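Local atomic coordinates of bifunctional GH43-CE protein (Bacteroides eggerthii, PDB entry 6MLY), a protein that probably cleaves xylose residues from xylan-type polysaccharides with a family 43 glycosidase domain and also carries a carbohydrate esterase domain. Residues P80-L84 with W334-P338; G240-F244 with W288-L291; V442-E447 with Y458-D464; S589-F594 with A699-G703. All blocks are in the same frame, centred on the assembly; numbering follows the deposited sequence.

Contact 1 of 4, residues P80-L84 with W334-P338; sequences PTMNL and WNHNP
His336 packs its imidazole against Leu84 and the backbone at the end of helix 80-83. Followed outward, its CB rests 3.5 Å from Met82 O and equally near Leu84 CG. A chi1 of -81° sets the ring anti to the carbonyl carbon, with Leu84 CD2 3.5 Å above its centre in a CH-pi contact. ND1 donates to Asn335 OD1 (3.1 Å), whose amide ND2 in turn bonds Tyr91 OH. At the other edge, CD2 lies 3.2 Å from Thr81 O, and the tip, NE2, is bonded to the backbone N of Thr90. Replacement of His336 by alanine would probably leave Thr90 N and Asn335 OD1 without their mate and open a gap beneath Leu84.

Beside the ring, Asn337 N gives Met82 O a nearly linear bond (3.2 Å, 169°). Asn337 ND2 reaches Asn83 OD1 at 2.7 Å, the amide planes turned 59° apart, and also serves Ala77 O; Asn83 ND2 bonds Asn78. With ND1 donating and NE2 facing an N-H, the imidazole is probably neutral, a buried polar link between the family 43 and concanavalin A-like domains.

Contact 2 of 4, residues G240-F244 with W288-L291; sequences GRVVF and WPVL
Leu291 fits against both Val243 and Phe244, and this apolar end is the compact part of the contact. Its two methyls divide the work: CD1 comes 3.8 Å from Val243 CG2, while CD2 meets Phe244 CB at 3.7 Å. Phe244 holds its ring anti to the backbone N (chi1 -159°), which carries the aromatic group past Leu291 CB and O. Leu291 crosses both side chains at a slant, and Pro289 adds its carbonyl oxygen beneath Val243 CB, 4.2 Å away.

The other end lies toward solvent and depends on a single stack. Arg241 is stretched from CG to NE, which lays the chain from CG outward over one face of the Trp288 indole. Arg241 CD sits 3.8 Å from the centroid of the Trp288 six-membered ring, almost on its normal, in a CH-pi contact. Farther out, the guanidinium lies flat on the five-membered ring, with planes 17° apart and CZ 3.8 Å from the ring centroid, a cation-pi arrangement. Arg241 NH2 and Trp288 NE1 approach to 3.5 Å, but both are donors and do not bond. At the rim of the same indole, Gly240 N faces CH2. A serine in place of Trp288 would probably leave the arginine without its flat support and set the guanidinium free to swing.

The 240-244 segment is bonded through its backbone to Val226 and Val228, and Val290 to Glu283. Beneath the apolar end run two strands of the family 43 beta-propeller: 262-269, which offers Leu266 to Phe244 and Ala264 to Leu291, and 275-282, whose Val280 touches both and whose Val282 meets Pro289.

Contact 3 of 4, residues V442-E447 with Y458-D464; sequences VYFKAE and YFYYSLD
Glu447 reaches diagonally past its own cross-strand neighbour to Tyr460, and OE1 takes the phenol OH at 2.7 Å. The carboxylate stands nearly upright to the ring, at 85°, and the hydroxyl comes from above the carboxylate plane. With CG anti to the carbonyl carbon (chi1 -62°) and the chain extended beyond it, Glu447 lays CG and CD along the CE2 edge of the phenol. Its second oxygen, OE2, bonds Ser515 OG. Over a face of the same ring comes the aliphatic tail of Lys445, with CE 4.2 Å above the plane; NZ is too distant for more than a weak attraction, and its cation-pi partner is Trp468, while Arg518 makes one with Tyr460.

At the far end of this face the Tyr443 ring has Asp464 O 3.3 Å above its plane and Ser462 O at its edge. The reverse face is apolar: Phe444 CE1 meets Tyr461 CB obliquely at 3.9 Å, and Ala446 CB lies 4.0 Å from Phe459 CD2. Ile419 and Met421 of strand 418-423 press on this layer, as expected inside a concanavalin A-like beta-sandwich.

The backbones form an antiparallel hairpin. Tyr443 N donates to Ser462 O at 2.7 Å with a weak return bond, and Lys445 pairs with Tyr460 in both directions, the stronger bond running from Tyr460 N to Lys445 O (3.0 Å, 166°). The outcome is a two-sided pair of strands: greasy where it meets the opposing sheet, and on its other side held by a buried carboxylate whose two oxygens are each gripped by a hydroxyl.

Contact 4 of 4, residues S589-F594 with A699-G703; sequences SGDAKF and ALIGG
Lys593 reaches back across its own loop to the end of helix 696-701, where its ammonium group donates to Ala699 O at 2.7 Å, in the plane of that carbonyl. The same NZ donates to Ser589 O at 2.6 Å, so one charged group joins a loop carbonyl to a helix carbonyl. A bend at chi2 (-60°) folds the chain over Gly702, bringing CD within 3.8 Å of its N, while chi3 and chi4 remain extended. Gly702 leaves the helix with positive phi, which by itself favours glycine.

The next carbonyl is satisfied by the backbone: Phe594 N donates to Leu700 O at 2.9 Å in an almost straight bond of 175°. Thus two carbonyls of the last helical turn find donors in the 589-594 loop; Ala699 O also receives a weak bond from Gly702 N. The positive charge at this C-terminal end probably also interacts favourably with the helix dipole.

Ser589 turns CB toward the helix, 3.6 Å from Ala699 O, but its hydroxyl is bound to Trp557 O. Phe594 CB packs 4.2 Å from Leu700 CG, and its ring, anti to the backbone N, continues away from Leu700 to Met711 of helix 709-714 and to Leu715.

Here the last carbonyls of a short helix are bonded by a lysine and a main-chain N-H from a distant loop. The arrangement fastens the segment between strand 579-584 and helix 596-610 to a helix of the esterase domain, consistent with an alpha/beta-hydrolase fold.

From the N terminus, 80-84 is the first segment to appear, and contact 1 closes only when the chain returns at 334-338, in the concanavalin A-like region; this long loop joins it to the family 43 domain. Contact 2 opens and closes within it, tying two surface segments of the propeller together about 41 Å away, centre to centre. Contact 3 follows in series, a short hairpin closure inside the beta-sandwich. Contact 4 comes last, binding parts of the esterase domain more than 100 residues apart, on the opposite side of the chain's centre from contact 1. No two contacts cross or touch; contact 1 alone joins different domains.

Contact 1 of 4, residues P80-L84 with W334-P338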
# COMPACT_ATOMS: atom_id res chain seq x y z
N PRO A 80 -2.49 -29.27 11.61
CA PRO A 80 -3.32 -28.07 11.75
C PRO A 80 -2.58 -26.75 11.48
O PRO A 80 -3.13 -25.88 10.79
CB PRO A 80 -3.78 -28.13 13.21
CG PRO A 80 -3.83 -29.61 13.52
CD PRO A 80 -2.70 -30.22 12.72
N THR A 81 -1.36 -26.61 11.99
CA THR A 81 -0.55 -25.39 11.82
C THR A 81 -0.37 -25.08 10.33
O THR A 81 -0.49 -23.92 9.92
CB THR A 81 0.81 -25.51 12.53
OG1 THR A 81 1.21 -26.88 12.50
CG2 THR A 81 0.77 -25.04 13.97
N MET A 82 -0.10 -26.12 9.52
CA MET A 82 0.17 -25.99 8.08
C MET A 82 -1.15 -25.95 7.29
O MET A 82 -1.18 -25.40 6.19
CB MET A 82 1.03 -27.16 7.59
CG MET A 82 1.58 -27.00 6.18
SD MET A 82 3.06 -25.95 6.06
CE MET A 82 2.32 -24.35 5.78
N ASN A 83 -2.22 -26.53 7.85
CA ASN A 83 -3.54 -26.63 7.18
C ASN A 83 -4.50 -25.49 7.57
O ASN A 83 -5.65 -25.51 7.14
CB ASN A 83 -4.24 -27.96 7.51
CG ASN A 83 -3.66 -29.15 6.78
OD1 ASN A 83 -3.04 -29.01 5.73
ND2 ASN A 83 -3.88 -30.34 7.32
N LEU A 84 -4.04 -24.52 8.38
CA LEU A 84 -4.90 -23.44 8.93
C LEU A 84 -6.16 -24.04 9.57
O LEU A 84 -7.28 -23.60 9.28
CB LEU A 84 -5.28 -22.44 7.83
CG LEU A 84 -4.15 -21.56 7.29
CD1 LEU A 84 -4.65 -20.74 6.11
CD2 LEU A 84 -3.58 -20.65 8.36
N TRP A 334 -0.39 -20.67 -3.07
CA TRP A 334 -1.44 -20.49 -2.07
C TRP A 334 -0.83 -20.04 -0.74
O TRP A 334 0.36 -20.22 -0.49
CB TRP A 334 -2.24 -21.78 -1.87
CG TRP A 334 -2.83 -22.37 -3.11
CD1 TRP A 334 -2.26 -23.30 -3.94
CD2 TRP A 334 -4.13 -22.09 -3.67
NE1 TRP A 334 -3.11 -23.60 -4.97
CE2 TRP A 334 -4.26 -22.88 -4.83
CE3 TRP A 334 -5.19 -21.26 -3.30
CZ2 TRP A 334 -5.40 -22.86 -5.62
CZ3 TRP A 334 -6.32 -21.23 -4.09
CH2 TRP A 334 -6.42 -22.02 -5.23
N ASN A 335 -1.67 -19.47 0.12
CA ASN A 335 -1.35 -19.20 1.52
C ASN A 335 -1.70 -20.45 2.33
O ASN A 335 -2.88 -20.78 2.47
CB ASN A 335 -2.11 -17.98 2.04
CG ASN A 335 -1.94 -17.74 3.53
OD1 ASN A 335 -0.88 -17.98 4.09
ND2 ASN A 335 -2.99 -17.24 4.16
N HIS A 336 -0.67 -21.13 2.86
CA HIS A 336 -0.81 -22.39 3.58
C HIS A 336 -1.39 -23.45 2.63
O HIS A 336 -1.55 -23.19 1.44
CB HIS A 336 -1.66 -22.20 4.85
CG HIS A 336 -0.92 -21.64 6.02
ND1 HIS A 336 -0.43 -20.35 6.04
CD2 HIS A 336 -0.61 -22.18 7.22
CE1 HIS A 336 0.17 -20.13 7.20
NE2 HIS A 336 0.07 -21.24 7.93
N ASN A 337 -1.67 -24.64 3.17
CA ASN A 337 -2.14 -25.77 2.38
C ASN A 337 -3.52 -25.47 1.80
O ASN A 337 -4.47 -25.22 2.55
CB ASN A 337 -2.19 -27.06 3.19
CG ASN A 337 -0.82 -27.61 3.49
OD1 ASN A 337 0.18 -27.04 3.05
ND2 ASN A 337 -0.75 -28.69 4.25
N PRO A 338 -3.68 -25.51 0.46
CA PRO A 338 -4.98 -25.28 -0.16
C PRO A 338 -5.95 -26.44 0.13
O PRO A 338 -5.50 -27.56 0.34
CB PRO A 338 -4.66 -25.20 -1.66
CG PRO A 338 -3.41 -26.03 -1.81
CD PRO A 338 -2.64 -25.82 -0.53

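Contact 2 of 4, residues G240-F244 with W288-L291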
# COMPACT_ATOMS: atom_id res chain seq x y z
N GLY A 240 38.38 -15.69 8.25
CA GLY A 240 37.56 -14.75 9.07
C GLY A 240 37.90 -13.30 8.79
O GLY A 240 38.90 -12.79 9.29
N ARG A 241 37.07 -12.64 7.97
CA ARG A 241 37.21 -11.21 7.64
C ARG A 241 35.82 -10.59 7.46
O ARG A 241 34.80 -11.28 7.56
CB ARG A 241 38.05 -11.03 6.38
CG ARG A 241 39.50 -11.47 6.53
CD ARG A 241 40.41 -10.98 5.42
NE ARG A 241 41.76 -11.54 5.54
CZ ARG A 241 42.81 -11.14 4.84
NH1 ARG A 241 42.70 -10.19 3.93
NH2 ARG A 241 43.99 -11.70 5.05
N VAL A 242 35.79 -9.28 7.20
CA VAL A 242 34.62 -8.56 6.69
C VAL A 242 34.87 -8.28 5.20
O VAL A 242 35.87 -7.65 4.86
CB VAL A 242 34.38 -7.26 7.49
CG1 VAL A 242 33.31 -6.37 6.85
CG2 VAL A 242 34.04 -7.54 8.95
N VAL A 243 33.98 -8.75 4.32
CA VAL A 243 34.18 -8.59 2.87
C VAL A 243 33.18 -7.58 2.29
O VAL A 243 33.47 -6.95 1.27
CB VAL A 243 34.12 -9.94 2.12
CG1 VAL A 243 35.00 -10.99 2.79
CG2 VAL A 243 32.70 -10.44 1.96
N PHE A 244 31.99 -7.44 2.90
CA PHE A 244 30.99 -6.47 2.41
C PHE A 244 30.18 -5.92 3.59
O PHE A 244 29.78 -6.66 4.49
CB PHE A 244 30.11 -7.11 1.34
CG PHE A 244 29.39 -6.14 0.42
CD1 PHE A 244 30.02 -5.00 -0.07
CD2 PHE A 244 28.09 -6.40 0.01
CE1 PHE A 244 29.35 -4.13 -0.92
CE2 PHE A 244 27.43 -5.53 -0.84
CZ PHE A 244 28.06 -4.40 -1.31
N TRP A 288 41.78 -13.69 -1.70
CA TRP A 288 40.49 -13.34 -1.02
C TRP A 288 39.54 -12.67 -2.01
O TRP A 288 39.99 -12.03 -2.95
CB TRP A 288 40.75 -12.44 0.20
CG TRP A 288 41.35 -13.16 1.37
CD1 TRP A 288 42.67 -13.39 1.60
CD2 TRP A 288 40.64 -13.74 2.48
NE1 TRP A 288 42.84 -14.08 2.77
CE2 TRP A 288 41.61 -14.31 3.34
CE3 TRP A 288 39.29 -13.84 2.83
CZ2 TRP A 288 41.27 -14.96 4.52
CZ3 TRP A 288 38.95 -14.48 4.01
CH2 TRP A 288 39.93 -15.04 4.84
N PRO A 289 38.20 -12.82 -1.83
CA PRO A 289 37.22 -12.10 -2.65
C PRO A 289 37.00 -10.64 -2.21
O PRO A 289 36.85 -10.37 -1.02
CB PRO A 289 35.93 -12.92 -2.44
CG PRO A 289 36.08 -13.50 -1.05
CD PRO A 289 37.57 -13.74 -0.87
N VAL A 290 36.98 -9.74 -3.20
CA VAL A 290 36.81 -8.28 -3.00
C VAL A 290 35.49 -7.84 -3.66
O VAL A 290 35.39 -7.76 -4.88
CB VAL A 290 38.01 -7.51 -3.59
CG1 VAL A 290 37.83 -6.00 -3.48
CG2 VAL A 290 39.32 -7.94 -2.95
N LEU A 291 34.48 -7.52 -2.84
CA LEU A 291 33.10 -7.31 -3.32
C LEU A 291 32.90 -5.84 -3.73
O LEU A 291 32.87 -4.94 -2.90
CB LEU A 291 32.11 -7.76 -2.25
CG LEU A 291 31.84 -9.27 -2.22
CD1 LEU A 291 33.09 -10.04 -1.81
CD2 LEU A 291 30.68 -9.62 -1.31

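Contact 3 of 4, residues V442-E447 with Y458-D464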
# COMPACT_ATOMS: atom_id res chain seq x y z
N VAL A 442 -17.94 -7.14 -11.37
CA VAL A 442 -17.26 -6.05 -10.69
C VAL A 442 -15.74 -6.22 -10.89
O VAL A 442 -15.24 -7.34 -11.06
CB VAL A 442 -17.64 -6.02 -9.19
CG1 VAL A 442 -17.19 -7.27 -8.47
CG2 VAL A 442 -17.10 -4.78 -8.49
N TYR A 443 -15.03 -5.09 -10.90
CA TYR A 443 -13.59 -5.05 -11.12
C TYR A 443 -12.91 -4.47 -9.87
O TYR A 443 -13.55 -3.75 -9.10
CB TYR A 443 -13.28 -4.22 -12.38
CG TYR A 443 -13.84 -4.78 -13.66
CD1 TYR A 443 -15.16 -4.58 -14.02
CD2 TYR A 443 -13.04 -5.51 -14.53
CE1 TYR A 443 -15.68 -5.09 -15.20
CE2 TYR A 443 -13.54 -6.02 -15.72
CZ TYR A 443 -14.86 -5.81 -16.06
OH TYR A 443 -15.36 -6.31 -17.22
N PHE A 444 -11.63 -4.82 -9.68
CA PHE A 444 -10.81 -4.29 -8.58
C PHE A 444 -9.36 -4.10 -9.06
O PHE A 444 -8.90 -4.78 -9.98
CB PHE A 444 -10.83 -5.21 -7.36
CG PHE A 444 -12.18 -5.35 -6.70
CD1 PHE A 444 -12.73 -4.31 -5.97
CD2 PHE A 444 -12.90 -6.53 -6.81
CE1 PHE A 444 -13.97 -4.44 -5.37
CE2 PHE A 444 -14.14 -6.66 -6.20
CZ PHE A 444 -14.67 -5.62 -5.48
N LYS A 445 -8.67 -3.17 -8.40
CA LYS A 445 -7.29 -2.80 -8.69
C LYS A 445 -6.60 -2.47 -7.36
O LYS A 445 -7.22 -1.95 -6.44
CB LYS A 445 -7.26 -1.62 -9.67
CG LYS A 445 -5.89 -1.15 -10.13
CD LYS A 445 -5.89 -0.44 -11.48
CE LYS A 445 -6.51 0.95 -11.45
NZ LYS A 445 -6.41 1.63 -12.76
N ALA A 446 -5.31 -2.82 -7.27
CA ALA A 446 -4.50 -2.53 -6.10
C ALA A 446 -3.12 -2.05 -6.57
O ALA A 446 -2.43 -2.79 -7.25
CB ALA A 446 -4.39 -3.75 -5.23
N GLU A 447 -2.77 -0.80 -6.23
CA GLU A 447 -1.51 -0.18 -6.62
C GLU A 447 -0.52 -0.26 -5.45
O GLU A 447 -0.93 -0.34 -4.29
CB GLU A 447 -1.71 1.29 -7.02
CG GLU A 447 -2.63 1.48 -8.21
CD GLU A 447 -2.57 2.87 -8.82
OE1 GLU A 447 -2.89 3.84 -8.10
OE2 GLU A 447 -2.20 2.98 -10.02
N TYR A 458 -2.80 1.76 -2.72
CA TYR A 458 -4.07 2.38 -3.10
C TYR A 458 -4.98 1.31 -3.70
O TYR A 458 -4.57 0.55 -4.58
CB TYR A 458 -3.86 3.50 -4.12
CG TYR A 458 -2.70 4.43 -3.84
CD1 TYR A 458 -2.58 5.10 -2.63
CD2 TYR A 458 -1.74 4.67 -4.81
CE1 TYR A 458 -1.52 5.96 -2.39
CE2 TYR A 458 -0.67 5.52 -4.58
CZ TYR A 458 -0.56 6.17 -3.37
OH TYR A 458 0.50 7.01 -3.15
N PHE A 459 -6.24 1.26 -3.23
CA PHE A 459 -7.25 0.35 -3.76
C PHE A 459 -8.30 1.14 -4.57
O PHE A 459 -8.62 2.28 -4.23
CB PHE A 459 -7.93 -0.42 -2.63
CG PHE A 459 -7.00 -1.30 -1.84
CD1 PHE A 459 -6.35 -0.81 -0.72
CD2 PHE A 459 -6.76 -2.61 -2.23
CE1 PHE A 459 -5.48 -1.62 0.00
CE2 PHE A 459 -5.89 -3.42 -1.51
CZ PHE A 459 -5.26 -2.92 -0.39
N TYR A 460 -8.81 0.50 -5.62
CA TYR A 460 -9.89 1.02 -6.46
C TYR A 460 -10.90 -0.10 -6.72
O TYR A 460 -10.58 -1.29 -6.55
CB TYR A 460 -9.37 1.51 -7.81
CG TYR A 460 -8.26 2.53 -7.80
CD1 TYR A 460 -8.47 3.82 -8.26
CD2 TYR A 460 -6.98 2.19 -7.39
CE1 TYR A 460 -7.44 4.76 -8.28
CE2 TYR A 460 -5.95 3.12 -7.40
CZ TYR A 460 -6.18 4.40 -7.85
OH TYR A 460 -5.17 5.31 -7.86
N TYR A 461 -12.12 0.29 -7.13
CA TYR A 461 -13.09 -0.64 -7.72
C TYR A 461 -13.50 -0.09 -9.10
O TYR A 461 -13.05 0.98 -9.50
CB TYR A 461 -14.28 -0.87 -6.78
CG TYR A 461 -15.31 0.23 -6.74
CD1 TYR A 461 -16.35 0.27 -7.65
CD2 TYR A 461 -15.27 1.21 -5.76
CE1 TYR A 461 -17.32 1.27 -7.61
CE2 TYR A 461 -16.23 2.21 -5.70
CZ TYR A 461 -17.26 2.24 -6.63
OH TYR A 461 -18.20 3.22 -6.58
N SER A 462 -14.34 -0.85 -9.81
CA SER A 462 -14.83 -0.45 -11.13
C SER A 462 -15.97 -1.39 -11.56
O SER A 462 -15.95 -2.57 -11.23
CB SER A 462 -13.70 -0.42 -12.13
OG SER A 462 -14.19 -0.23 -13.45
N LEU A 463 -16.95 -0.83 -12.29
CA LEU A 463 -18.12 -1.56 -12.79
C LEU A 463 -17.98 -1.82 -14.30
O LEU A 463 -18.90 -2.34 -14.93
CB LEU A 463 -19.38 -0.73 -12.51
CG LEU A 463 -19.51 -0.17 -11.10
CD1 LEU A 463 -20.86 0.50 -10.91
CD2 LEU A 463 -19.32 -1.26 -10.05
N ASP A 464 -16.79 -1.51 -14.84
CA ASP A 464 -16.56 -1.23 -16.24
C ASP A 464 -15.11 -1.63 -16.58
O ASP A 464 -14.29 -1.82 -15.67
CB ASP A 464 -16.88 0.26 -16.48
CG ASP A 464 -16.65 0.80 -17.88
OD1 ASP A 464 -15.78 0.27 -18.60
OD2 ASP A 464 -17.33 1.80 -18.22

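Contact 4 of 4, residues S589-F594 with A699-G703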
# COMPACT_ATOMS: atom_id res chain seq x y z
N SER A 589 -7.82 21.54 17.73
CA SER A 589 -7.84 22.55 18.78
C SER A 589 -7.18 22.00 20.06
O SER A 589 -6.79 22.77 20.93
CB SER A 589 -9.24 23.05 19.05
OG SER A 589 -10.14 21.98 19.30
N GLY A 590 -7.07 20.67 20.15
CA GLY A 590 -6.31 19.99 21.21
C GLY A 590 -4.81 20.14 21.01
O GLY A 590 -4.07 20.37 21.96
N ASP A 591 -4.38 20.00 19.75
CA ASP A 591 -2.96 20.07 19.35
C ASP A 591 -2.42 21.49 19.57
O ASP A 591 -1.51 21.69 20.37
CB ASP A 591 -2.78 19.65 17.89
CG ASP A 591 -3.21 18.22 17.61
OD1 ASP A 591 -2.55 17.30 18.14
OD2 ASP A 591 -4.20 18.04 16.87
N ALA A 592 -3.00 22.46 18.85
CA ALA A 592 -2.65 23.88 18.96
C ALA A 592 -3.93 24.71 19.03
O ALA A 592 -5.03 24.16 18.98
CB ALA A 592 -1.78 24.28 17.78
N LYS A 593 -3.78 26.03 19.16
CA LYS A 593 -4.91 26.97 19.19
C LYS A 593 -4.79 27.95 18.01
O LYS A 593 -3.72 28.09 17.42
CB LYS A 593 -4.96 27.71 20.53
CG LYS A 593 -5.02 26.83 21.77
CD LYS A 593 -6.24 25.92 21.84
CE LYS A 593 -6.25 25.02 23.06
NZ LYS A 593 -7.43 24.13 23.09
N PHE A 594 -5.91 28.61 17.69
CA PHE A 594 -5.99 29.60 16.61
C PHE A 594 -4.93 30.68 16.86
O PHE A 594 -4.78 31.14 17.99
CB PHE A 594 -7.40 30.19 16.51
CG PHE A 594 -7.62 31.09 15.32
CD1 PHE A 594 -7.46 32.47 15.43
CD2 PHE A 594 -7.99 30.57 14.09
CE1 PHE A 594 -7.65 33.29 14.33
CE2 PHE A 594 -8.19 31.39 13.00
CZ PHE A 594 -8.02 32.75 13.12
N ALA A 699 -12.65 26.08 22.80
CA ALA A 699 -11.52 25.17 22.70
C ALA A 699 -10.55 25.66 21.61
O ALA A 699 -9.35 25.48 21.74
CB ALA A 699 -11.99 23.77 22.42
N LEU A 700 -11.09 26.26 20.54
CA LEU A 700 -10.30 26.64 19.36
C LEU A 700 -9.38 27.82 19.68
O LEU A 700 -8.28 27.89 19.15
CB LEU A 700 -11.25 26.99 18.21
CG LEU A 700 -10.58 27.55 16.95
CD1 LEU A 700 -9.72 26.49 16.28
CD2 LEU A 700 -11.63 28.11 15.98
N ILE A 701 -9.84 28.75 20.51
CA ILE A 701 -9.07 29.94 20.86
C ILE A 701 -8.29 29.69 22.15
O ILE A 701 -7.40 30.46 22.50
CB ILE A 701 -9.98 31.18 20.98
CG1 ILE A 701 -10.88 31.12 22.21
CG2 ILE A 701 -10.78 31.38 19.70
CD1 ILE A 701 -11.66 32.38 22.48
N GLY A 702 -8.64 28.62 22.87
CA GLY A 702 -8.07 28.35 24.18
C GLY A 702 -8.37 29.49 25.13
O GLY A 702 -7.46 30.15 25.64
N GLY A 703 -9.66 29.74 25.35
CA GLY A 703 -10.14 30.86 26.15
C GLY A 703 -11.66 30.94 26.13
O GLY A 703 -12.32 30.29 25.31